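Local coordinates for protein HI1317 (Haemophilus influenzae, PDB 1JOV) that probably interconverts the alpha and beta anomers of D-glucose 6-phosphate, at residues 191-197 with 220-226; 145-149 with 250-256; 9-13 with 98-103. One frame throughout, in Å; residues are numbered along the deposited sequence. Where two conformers were deposited one is given.

In the fold
From the N terminus, the chain first builds the five-stranded sheet that opens with strand 3-10. Contact 3 (9-13 with 98-103) closes a loop of 84 residues, bringing the first turn of that sheet against the outermost strand 97-104 of the eight-stranded sheet. Contact 2 (145-149 with 250-256) then closes a second loop, in series with the first, and contact 1 (191-197 with 220-226) is nested inside it. Contacts 1 and 2 both reach the same seven-stranded sheet and touch through S221 and Q222 against A250, their centres about 11 Å apart. Contact 3 lies remote, its centre about 34 Å from that of contact 1 and about 29 Å from that of contact 2.

Contact 1 (191-197 with 220-226)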
loop_
_atom_site.group_PDB
_atom_site.type_symbol
_atom_site.label_atom_id
_atom_site.label_comp_id
_atom_site.label_asym_id
_atom_site.label_seq_id
_atom_site.Cartn_x
_atom_site.Cartn_y
_atom_site.Cartn_z
ATOM N N VAL A 191 -1.876 -10.022 -14.660
ATOM C CA VAL A 191 -3.101 -9.256 -14.541
ATOM C C VAL A 191 -2.773 -7.814 -14.171
ATOM O O VAL A 191 -1.919 -7.544 -13.321
ATOM C CB VAL A 191 -4.068 -9.840 -13.500
ATOM C CG1 VAL A 191 -5.350 -8.979 -13.297
ATOM C CG2 VAL A 191 -4.500 -11.287 -13.805
ATOM N N ASP A 192 -3.344 -6.879 -14.918
ATOM C CA ASP A 192 -3.123 -5.444 -14.718
ATOM C C ASP A 192 -4.433 -4.733 -15.119
ATOM O O ASP A 192 -4.516 -4.115 -16.193
ATOM C CB ASP A 192 -1.891 -4.902 -15.458
ATOM C CG ASP A 192 -1.451 -3.509 -14.951
ATOM O OD1 ASP A 192 -2.190 -2.941 -14.124
ATOM O OD2 ASP A 192 -0.391 -2.923 -15.248
ATOM N N CYS A 193 -5.409 -4.772 -14.224
ATOM C CA CYS A 193 -6.718 -4.297 -14.616
ATOM C C CYS A 193 -7.393 -3.337 -13.664
ATOM O O CYS A 193 -7.293 -3.462 -12.445
ATOM C CB CYS A 193 -7.625 -5.486 -14.923
ATOM S SG CYS A 193 -8.297 -6.307 -13.487
ATOM N N ILE A 194 -8.091 -2.380 -14.218
ATOM C CA ILE A 194 -8.766 -1.365 -13.446
ATOM C C ILE A 194 -10.258 -1.602 -13.368
ATOM O O ILE A 194 -10.958 -1.555 -14.392
ATOM C CB ILE A 194 -8.533 0.012 -14.073
ATOM C CG1 ILE A 194 -7.040 0.237 -14.333
ATOM C CG2 ILE A 194 -9.066 1.123 -13.179
ATOM C CD1 ILE A 194 -6.741 1.470 -15.165
ATOM N N TYR A 195 -10.761 -1.856 -12.180
ATOM C CA TYR A 195 -12.172 -1.982 -11.946
ATOM C C TYR A 195 -12.788 -0.687 -11.412
ATOM O O TYR A 195 -12.161 0.071 -10.672
ATOM C CB TYR A 195 -12.466 -2.958 -10.816
ATOM C CG TYR A 195 -12.177 -4.446 -11.035
ATOM C CD1 TYR A 195 -10.896 -4.961 -10.907
ATOM C CD2 TYR A 195 -13.208 -5.340 -11.310
ATOM C CE1 TYR A 195 -10.628 -6.321 -11.040
ATOM C CE2 TYR A 195 -12.958 -6.678 -11.444
ATOM C CZ TYR A 195 -11.676 -7.186 -11.320
ATOM O OH TYR A 195 -11.456 -8.573 -11.456
ATOM N N SER A 196 -14.023 -0.433 -11.802
ATOM C CA SER A 196 -14.803 0.601 -11.184
ATOM C C SER A 196 -15.030 0.076 -9.776
ATOM O O SER A 196 -15.116 -1.115 -9.565
ATOM C CB SER A 196 -16.162 0.799 -11.902
ATOM O OG SER A 196 -15.970 1.175 -13.263
ATOM N N ALA A 197 -15.074 0.968 -8.808
ATOM C CA ALA A 197 -15.299 0.678 -7.396
ATOM C C ALA A 197 -16.769 0.695 -7.044
ATOM O O ALA A 197 -17.246 1.540 -6.274
ATOM C CB ALA A 197 -14.581 1.735 -6.529
ATOM N N ALA A 220 -12.928 5.454 -2.851
ATOM C CA ALA A 220 -12.229 4.950 -4.015
ATOM C C ALA A 220 -13.135 5.167 -5.224
ATOM O O ALA A 220 -14.348 5.082 -5.093
ATOM C CB ALA A 220 -11.859 3.486 -3.852
ATOM N N SER A 221 -12.563 5.350 -6.373
ATOM C CA SER A 221 -13.351 5.388 -7.582
ATOM C C SER A 221 -12.949 4.178 -8.437
ATOM O O SER A 221 -13.782 3.671 -9.192
ATOM C CB SER A 221 -13.186 6.714 -8.332
ATOM O OG SER A 221 -11.815 7.004 -8.546
ATOM N N GLN A 222 -11.704 3.736 -8.314
ATOM C CA GLN A 222 -11.134 2.647 -9.111
ATOM C C GLN A 222 -10.447 1.657 -8.170
ATOM O O GLN A 222 -9.958 2.058 -7.098
ATOM C CB GLN A 222 -10.088 3.050 -10.132
ATOM C CG GLN A 222 -10.700 3.530 -11.477
ATOM C CD GLN A 222 -11.574 4.759 -11.285
ATOM O OE1 GLN A 222 -12.728 4.835 -11.743
ATOM N NE2 GLN A 222 -11.029 5.715 -10.609
ATOM N N PHE A 223 -10.388 0.406 -8.540
ATOM C CA PHE A 223 -9.638 -0.614 -7.798
ATOM C C PHE A 223 -8.747 -1.278 -8.831
ATOM O O PHE A 223 -9.246 -1.788 -9.825
ATOM C CB PHE A 223 -10.499 -1.712 -7.131
ATOM C CG PHE A 223 -11.355 -1.292 -5.996
ATOM C CD1 PHE A 223 -10.793 -0.568 -4.929
ATOM C CD2 PHE A 223 -12.709 -1.635 -5.942
ATOM C CE1 PHE A 223 -11.557 -0.149 -3.869
ATOM C CE2 PHE A 223 -13.498 -1.221 -4.886
ATOM C CZ PHE A 223 -12.916 -0.478 -3.872
ATOM N N VAL A 224 -7.430 -1.276 -8.620
ATOM C CA VAL A 224 -6.515 -1.843 -9.588
ATOM C C VAL A 224 -6.031 -3.230 -9.084
ATOM O O VAL A 224 -5.536 -3.386 -7.942
ATOM C CB VAL A 224 -5.316 -0.877 -9.794
ATOM C CG1 VAL A 224 -4.261 -1.431 -10.764
ATOM C CG2 VAL A 224 -5.763 0.508 -10.312
ATOM N N LEU A 225 -6.197 -4.268 -9.893
ATOM C CA LEU A 225 -5.775 -5.593 -9.446
ATOM C C LEU A 225 -4.575 -5.889 -10.287
ATOM O O LEU A 225 -4.666 -5.784 -11.512
ATOM C CB LEU A 225 -6.874 -6.603 -9.718
ATOM C CG LEU A 225 -6.590 -8.040 -9.270
ATOM C CD1 LEU A 225 -6.467 -8.157 -7.763
ATOM C CD2 LEU A 225 -7.781 -8.908 -9.788
ATOM N N TRP A 226 -3.433 -6.235 -9.649
ATOM C CA TRP A 226 -2.168 -6.381 -10.396
ATOM C C TRP A 226 -1.219 -7.470 -9.866
ATOM O O TRP A 226 -0.956 -7.534 -8.690
ATOM C CB TRP A 226 -1.343 -5.118 -10.361
ATOM C CG TRP A 226 -0.010 -5.207 -11.034
ATOM C CD1 TRP A 226 0.253 -5.522 -12.359
ATOM C CD2 TRP A 226 1.282 -5.102 -10.396
ATOM N NE1 TRP A 226 1.605 -5.527 -12.586
ATOM C CE2 TRP A 226 2.261 -5.243 -11.402
ATOM C CE3 TRP A 226 1.706 -4.790 -9.079
ATOM C CZ2 TRP A 226 3.615 -5.193 -11.120
ATOM C CZ3 TRP A 226 3.068 -4.737 -8.797
ATOM C CH2 TRP A 226 4.012 -4.895 -9.806
#
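Y195, an m rotamer, leans its ring back toward the N-terminal end of its strand so that the ring edge meets L225, with CE1 of Y195 4.0 Å from CB of L225. Its OH is hydrogen-bonded to NH1 of R185. L225 shares this face with C193, whose SG lies 4.0 Å from CB of L225 and forms the disulfide with C170 on the adjoining strand 169-172. F223, also m, leans back along its own strand and carries A197 over one face of its ring, a CH-pi contact with CB of A197 3.9 Å from the ring centroid. The two strands run antiparallel inside the seven-stranded sheet of the galactose mutarotase-like fold. N of C193 bonds to O of L225 (3.0 Å) and N of L225 to O of C193 (2.9 Å); N of Y195 bonds to O of F223 and N of F223 to O of Y195, both at 2.8 Å; a last bond of 3.0 Å joins N of A197 to O of S221, at the classic beta bulge in which S221 and Q222 both face A250. On the other face CG1 of I194 packs 4.2 Å from CG2 of V224, and the t rotamers of D192 and W226 bring CG of D192 to 3.7 Å from CD1 of W226. Here V224 touches E248 and W226 approaches H150, both predicted active-site residues.

Contact 2 (145-149 with 250-256)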
loop_
_atom_site.group_PDB
_atom_site.type_symbol
_atom_site.label_atom_id
_atom_site.label_comp_id
_atom_site.label_asym_id
_atom_site.label_seq_id
_atom_site.Cartn_x
_atom_site.Cartn_y
_atom_site.Cartn_z
ATOM N N ALA A 145 -5.908 16.027 -8.382
ATOM C CA ALA A 145 -4.900 14.974 -8.430
ATOM C C ALA A 145 -5.450 13.568 -8.497
ATOM O O ALA A 145 -6.587 13.300 -8.057
ATOM C CB ALA A 145 -3.982 15.080 -7.234
ATOM N N GLN A 146 -4.640 12.661 -9.002
ATOM C CA GLN A 146 -4.921 11.240 -8.870
ATOM C C GLN A 146 -4.141 10.716 -7.678
ATOM O O GLN A 146 -3.121 11.278 -7.304
ATOM C CB GLN A 146 -4.426 10.512 -10.100
ATOM C CG GLN A 146 -5.028 10.964 -11.438
ATOM C CD GLN A 146 -4.366 10.203 -12.589
ATOM O OE1 GLN A 146 -3.158 10.422 -12.868
ATOM N NE2 GLN A 146 -5.152 9.423 -13.337
ATOM N N ALA A 147 -4.632 9.634 -7.064
ATOM C CA ALA A 147 -3.849 9.022 -6.008
ATOM C C ALA A 147 -4.197 7.569 -5.949
ATOM O O ALA A 147 -5.275 7.095 -6.424
ATOM C CB ALA A 147 -4.160 9.692 -4.714
ATOM N N ALA A 148 -3.342 6.777 -5.347
ATOM C CA ALA A 148 -3.616 5.363 -5.182
ATOM C C ALA A 148 -2.767 4.858 -4.045
ATOM O O ALA A 148 -1.622 5.267 -3.873
ATOM C CB ALA A 148 -3.323 4.571 -6.450
ATOM N N LEU A 149 -3.325 3.948 -3.273
ATOM C CA LEU A 149 -2.694 3.216 -2.214
ATOM C C LEU A 149 -2.391 1.888 -2.866
ATOM O O LEU A 149 -3.269 1.042 -2.982
ATOM C CB LEU A 149 -3.546 3.095 -0.965
ATOM C CG LEU A 149 -4.309 4.368 -0.604
ATOM C CD1 LEU A 149 -5.371 4.073 0.456
ATOM C CD2 LEU A 149 -3.360 5.444 -0.123
ATOM N N ALA A 250 -7.973 3.307 -5.310
ATOM C CA ALA A 250 -7.517 4.334 -6.218
ATOM C C ALA A 250 -8.536 5.402 -6.650
ATOM O O ALA A 250 -9.713 5.159 -6.601
ATOM C CB ALA A 250 -7.010 3.737 -7.506
ATOM N N ARG A 251 -8.027 6.558 -7.029
ATOM C CA ARG A 251 -8.795 7.695 -7.532
ATOM C C ARG A 251 -8.043 8.019 -8.808
ATOM O O ARG A 251 -7.101 8.848 -8.809
ATOM C CB ARG A 251 -8.870 8.837 -6.518
ATOM C CG ARG A 251 -9.879 8.550 -5.373
ATOM C CD ARG A 251 -11.358 8.852 -5.881
ATOM N NE ARG A 251 -11.625 10.291 -5.926
ATOM C CZ ARG A 251 -12.064 10.973 -4.918
ATOM N NH1 ARG A 251 -12.243 10.397 -3.836
ATOM N NH2 ARG A 251 -12.282 12.293 -5.004
ATOM N N ILE A 252 -8.454 7.371 -9.895
ATOM C CA ILE A 252 -7.764 7.521 -11.160
ATOM C C ILE A 252 -8.553 8.419 -12.134
ATOM O O ILE A 252 -7.967 9.332 -12.777
ATOM C CB ILE A 252 -7.500 6.109 -11.804
ATOM C CG1 ILE A 252 -6.468 5.289 -11.004
ATOM C CG2 ILE A 252 -7.033 6.221 -13.191
ATOM C CD1 ILE A 252 -6.454 3.804 -11.314
ATOM N N HIS A 253 -9.846 8.071 -12.283
ATOM C CA HIS A 253 -10.696 8.854 -13.216
ATOM C C HIS A 253 -11.579 9.865 -12.454
ATOM O O HIS A 253 -12.057 10.819 -13.087
ATOM C CB HIS A 253 -11.580 7.905 -14.047
ATOM C CG HIS A 253 -10.810 6.921 -14.854
ATOM N ND1 HIS A 253 -9.798 7.324 -15.698
ATOM C CD2 HIS A 253 -10.814 5.575 -14.875
ATOM C CE1 HIS A 253 -9.248 6.260 -16.250
ATOM N NE2 HIS A 253 -9.855 5.185 -15.783
ATOM N N HIS A 254 -11.771 9.678 -11.169
ATOM C CA HIS A 254 -12.468 10.641 -10.339
ATOM C C HIS A 254 -11.336 11.302 -9.586
ATOM O O HIS A 254 -10.747 10.700 -8.707
ATOM C CB HIS A 254 -13.502 9.995 -9.431
ATOM C CG HIS A 254 -14.300 11.039 -8.600
ATOM N ND1 HIS A 254 -14.683 12.261 -9.127
ATOM C CD2 HIS A 254 -14.729 11.024 -7.320
ATOM C CE1 HIS A 254 -15.306 12.952 -8.200
ATOM N NE2 HIS A 254 -15.345 12.240 -7.093
ATOM N N LEU A 255 -11.008 12.560 -9.934
ATOM C CA LEU A 255 -9.850 13.232 -9.265
ATOM C C LEU A 255 -10.099 13.597 -7.840
ATOM O O LEU A 255 -11.278 13.622 -7.391
ATOM C CB LEU A 255 -9.477 14.459 -10.032
ATOM C CG LEU A 255 -9.008 14.218 -11.478
ATOM C CD1 LEU A 255 -8.465 15.526 -12.150
ATOM C CD2 LEU A 255 -7.998 13.126 -11.555
ATOM N N LEU A 256 -9.004 13.880 -7.082
ATOM C CA LEU A 256 -9.123 14.367 -5.714
ATOM C C LEU A 256 -8.941 15.844 -5.707
ATOM O O LEU A 256 -7.990 16.370 -6.350
ATOM C CB LEU A 256 -7.994 13.820 -4.838
ATOM C CG LEU A 256 -8.163 12.379 -4.507
ATOM C CD1 LEU A 256 -6.791 11.770 -3.991
ATOM C CD2 LEU A 256 -9.184 12.147 -3.378
#
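Q146 reaches across I252 and L255 in an extended m/t conformation: its CG lies 3.7 Å from CD2 of L255, and its NE2 donates a 2.9 Å hydrogen bond to O of I252. OE1 accepts from N of F80, so the amide links the corner at I252 to the loop at F80 on the opposite flank of strand 145-154. The backbones pair antiparallel on either side of that corner. A147 and R251 form a hydrogen-bonded pair, with N of A147 3.1 Å from O of R251 and N of R251 2.9 Å from O of A147. After the chain turns at 252-254, A145 takes up L256 instead, through N of A145 to O of L256 at 2.9 Å and N of L256 to O of A145 at 2.7 Å. One strand thus serves two partners, and residues 252-254 swing out between them. The folded m/m/m side chain of R251 turns back along the corner, donating from NE to O of H254 and from NH2 to O of L255, both at 2.9 Å, while NH1 binds O of N219 and NH2 also forms a salt bridge with E260. CB of A147 meets CD1 of L256 at 3.4 Å, and CB of A148 meets CB of A250 at 3.9 Å. The side chain of A148 lies about 5 Å from those of E248 and H150, both predicted active-site residues. Within the beta-sandwich, A147, R251 and L256 pack on L262 of strand 261-268, A145 and L256 on H139 of strand 133-139, and I252 on V224 of strand 222-227.

Contact 3 (9-13 with 98-103); sequences LTPEL and LSHYYI
L9 (m/p), at a corner of the chain, points CB toward the extended edge strand 97-104, whose L98, Y101 and I103 face the turn; CD2 of L9 lies 3.5 Å from CD2 of L98 and 3.9 Å from CE1 of Y101. Side chains bridge the gap, CA atoms of L13 and Y101 being 9.2 Å apart. T10 (-139/175, rotamer p) places CG2 3.7 Å from CE2 of Y101 and OG1 3.7 Å from CD1 of I103. OG1 also accepts from N of E12 at 3.0 Å, an ST turn within the type I beta turn T10-L13 that closes the hairpin of strands 3-10 and 13-18. L9 and T10 form a classic beta bulge opposite L13: N of L9 and N of T10 donate to O of L13 (3.0 and 3.2 Å), and N of L13 to O of T10 (3.1 Å). P11 (-59/-25) and E12 (-100/-3) take the central positions, OE1 of E12 3.5 Å from CG2 of I103. L13 (t/p, extended) sets CD2 4.0 Å from CB of Y101 (chi1 p) and 4.4 Å from CD1 of I103.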
loop_
_atom_site.group_PDB
_atom_site.type_symbol
_atom_site.label_atom_id
_atom_site.label_comp_id
_atom_site.label_asym_id
_atom_site.label_seq_id
_atom_site.Cartn_x
_atom_site.Cartn_y
_atom_site.Cartn_z
ATOM N N LEU A 9 11.657 6.698 20.175
ATOM C CA LEU A 9 10.620 7.681 20.456
ATOM C C LEU A 9 9.863 7.289 21.734
ATOM O O LEU A 9 9.697 8.134 22.655
ATOM C CB LEU A 9 9.651 7.915 19.270
ATOM C CG LEU A 9 10.230 8.459 17.975
ATOM C CD1 LEU A 9 11.067 7.366 17.261
ATOM C CD2 LEU A 9 9.052 8.883 17.110
ATOM N N THR A 10 9.395 6.036 21.783
ATOM C CA THR A 10 8.821 5.450 23.025
ATOM C C THR A 10 9.334 4.027 23.096
ATOM O O THR A 10 9.987 3.576 22.151
ATOM C CB THR A 10 7.271 5.407 23.053
ATOM O OG1 THR A 10 6.820 4.278 22.280
ATOM C CG2 THR A 10 6.686 6.700 22.478
ATOM N N PRO A 11 9.061 3.292 24.177
ATOM C CA PRO A 11 9.481 1.884 24.257
ATOM C C PRO A 11 8.891 1.054 23.141
ATOM O O PRO A 11 9.533 0.052 22.797
ATOM C CB PRO A 11 8.930 1.404 25.629
ATOM C CG PRO A 11 8.850 2.675 26.438
ATOM C CD PRO A 11 8.397 3.745 25.423
ATOM N N GLU A 12 7.751 1.480 22.583
ATOM C CA GLU A 12 7.086 0.709 21.556
ATOM C C GLU A 12 7.361 1.239 20.133
ATOM O O GLU A 12 6.991 0.569 19.168
ATOM C CB GLU A 12 5.595 0.694 21.879
ATOM C CG GLU A 12 5.385 -0.075 23.223
ATOM C CD GLU A 12 4.026 0.073 23.805
ATOM O OE1 GLU A 12 3.550 1.222 23.812
ATOM O OE2 GLU A 12 3.453 -0.955 24.248
ATOM N N LEU A 13 8.096 2.347 19.988
ATOM C CA LEU A 13 8.222 2.997 18.653
ATOM C C LEU A 13 9.629 3.472 18.463
ATOM O O LEU A 13 10.069 4.414 19.164
ATOM C CB LEU A 13 7.318 4.206 18.571
ATOM C CG LEU A 13 7.067 4.810 17.209
ATOM C CD1 LEU A 13 6.539 3.820 16.220
ATOM C CD2 LEU A 13 6.045 5.970 17.416
ATOM N N LEU A 98 7.135 12.471 10.453
ATOM C CA LEU A 98 6.162 11.921 11.422
ATOM C C LEU A 98 5.693 13.141 12.233
ATOM O O LEU A 98 6.491 13.776 12.974
ATOM C CB LEU A 98 6.873 10.953 12.331
ATOM C CG LEU A 98 6.007 10.412 13.478
ATOM C CD1 LEU A 98 4.939 9.436 12.997
ATOM C CD2 LEU A 98 6.934 9.693 14.494
ATOM N N SER A 99 4.444 13.560 12.035
ATOM C CA SER A 99 3.969 14.773 12.684
ATOM C C SER A 99 3.179 14.489 13.950
ATOM O O SER A 99 2.925 15.367 14.765
ATOM C CB SER A 99 3.100 15.494 11.656
ATOM O OG SER A 99 2.186 14.630 11.113
ATOM N N HIS A 100 2.747 13.272 14.097
ATOM C CA HIS A 100 2.042 12.887 15.306
ATOM C C HIS A 100 2.010 11.422 15.582
ATOM O O HIS A 100 1.902 10.578 14.708
ATOM C CB HIS A 100 0.631 13.414 15.141
ATOM C CG HIS A 100 -0.362 12.837 16.081
ATOM N ND1 HIS A 100 -0.432 13.233 17.396
ATOM C CD2 HIS A 100 -1.382 11.951 15.894
ATOM C CE1 HIS A 100 -1.443 12.617 17.985
ATOM N NE2 HIS A 100 -2.059 11.860 17.088
ATOM N N TYR A 101 2.176 11.039 16.850
ATOM C CA TYR A 101 2.007 9.618 17.213
ATOM C C TYR A 101 1.205 9.574 18.546
ATOM O O TYR A 101 1.442 10.398 19.429
ATOM C CB TYR A 101 3.355 8.895 17.284
ATOM C CG TYR A 101 4.394 9.510 18.189
ATOM C CD1 TYR A 101 5.240 10.507 17.771
ATOM C CD2 TYR A 101 4.496 9.050 19.509
ATOM C CE1 TYR A 101 6.231 11.022 18.672
ATOM C CE2 TYR A 101 5.433 9.535 20.371
ATOM C CZ TYR A 101 6.291 10.466 19.980
ATOM O OH TYR A 101 7.172 10.934 20.923
ATOM N N TYR A 102 0.159 8.723 18.590
ATOM C CA TYR A 102 -0.736 8.518 19.732
ATOM C C TYR A 102 -0.691 7.029 20.043
ATOM O O TYR A 102 -1.108 6.184 19.239
ATOM C CB TYR A 102 -2.205 8.954 19.503
ATOM C CG TYR A 102 -3.174 8.543 20.615
ATOM C CD1 TYR A 102 -3.301 9.282 21.815
ATOM C CD2 TYR A 102 -3.975 7.418 20.486
ATOM C CE1 TYR A 102 -4.169 8.896 22.835
ATOM C CE2 TYR A 102 -4.866 7.027 21.494
ATOM C CZ TYR A 102 -4.962 7.761 22.664
ATOM O OH TYR A 102 -5.814 7.364 23.663
ATOM N N ILE A 103 -0.286 6.735 21.238
ATOM C CA ILE A 103 -0.254 5.364 21.718
ATOM C C ILE A 103 -1.108 5.118 22.950
ATOM O O ILE A 103 -0.967 5.791 23.963
ATOM C CB ILE A 103 1.196 4.985 21.984
ATOM C CG1 ILE A 103 2.023 5.120 20.717
ATOM C CG2 ILE A 103 1.299 3.567 22.533
ATOM C CD1 ILE A 103 3.513 5.135 20.975
#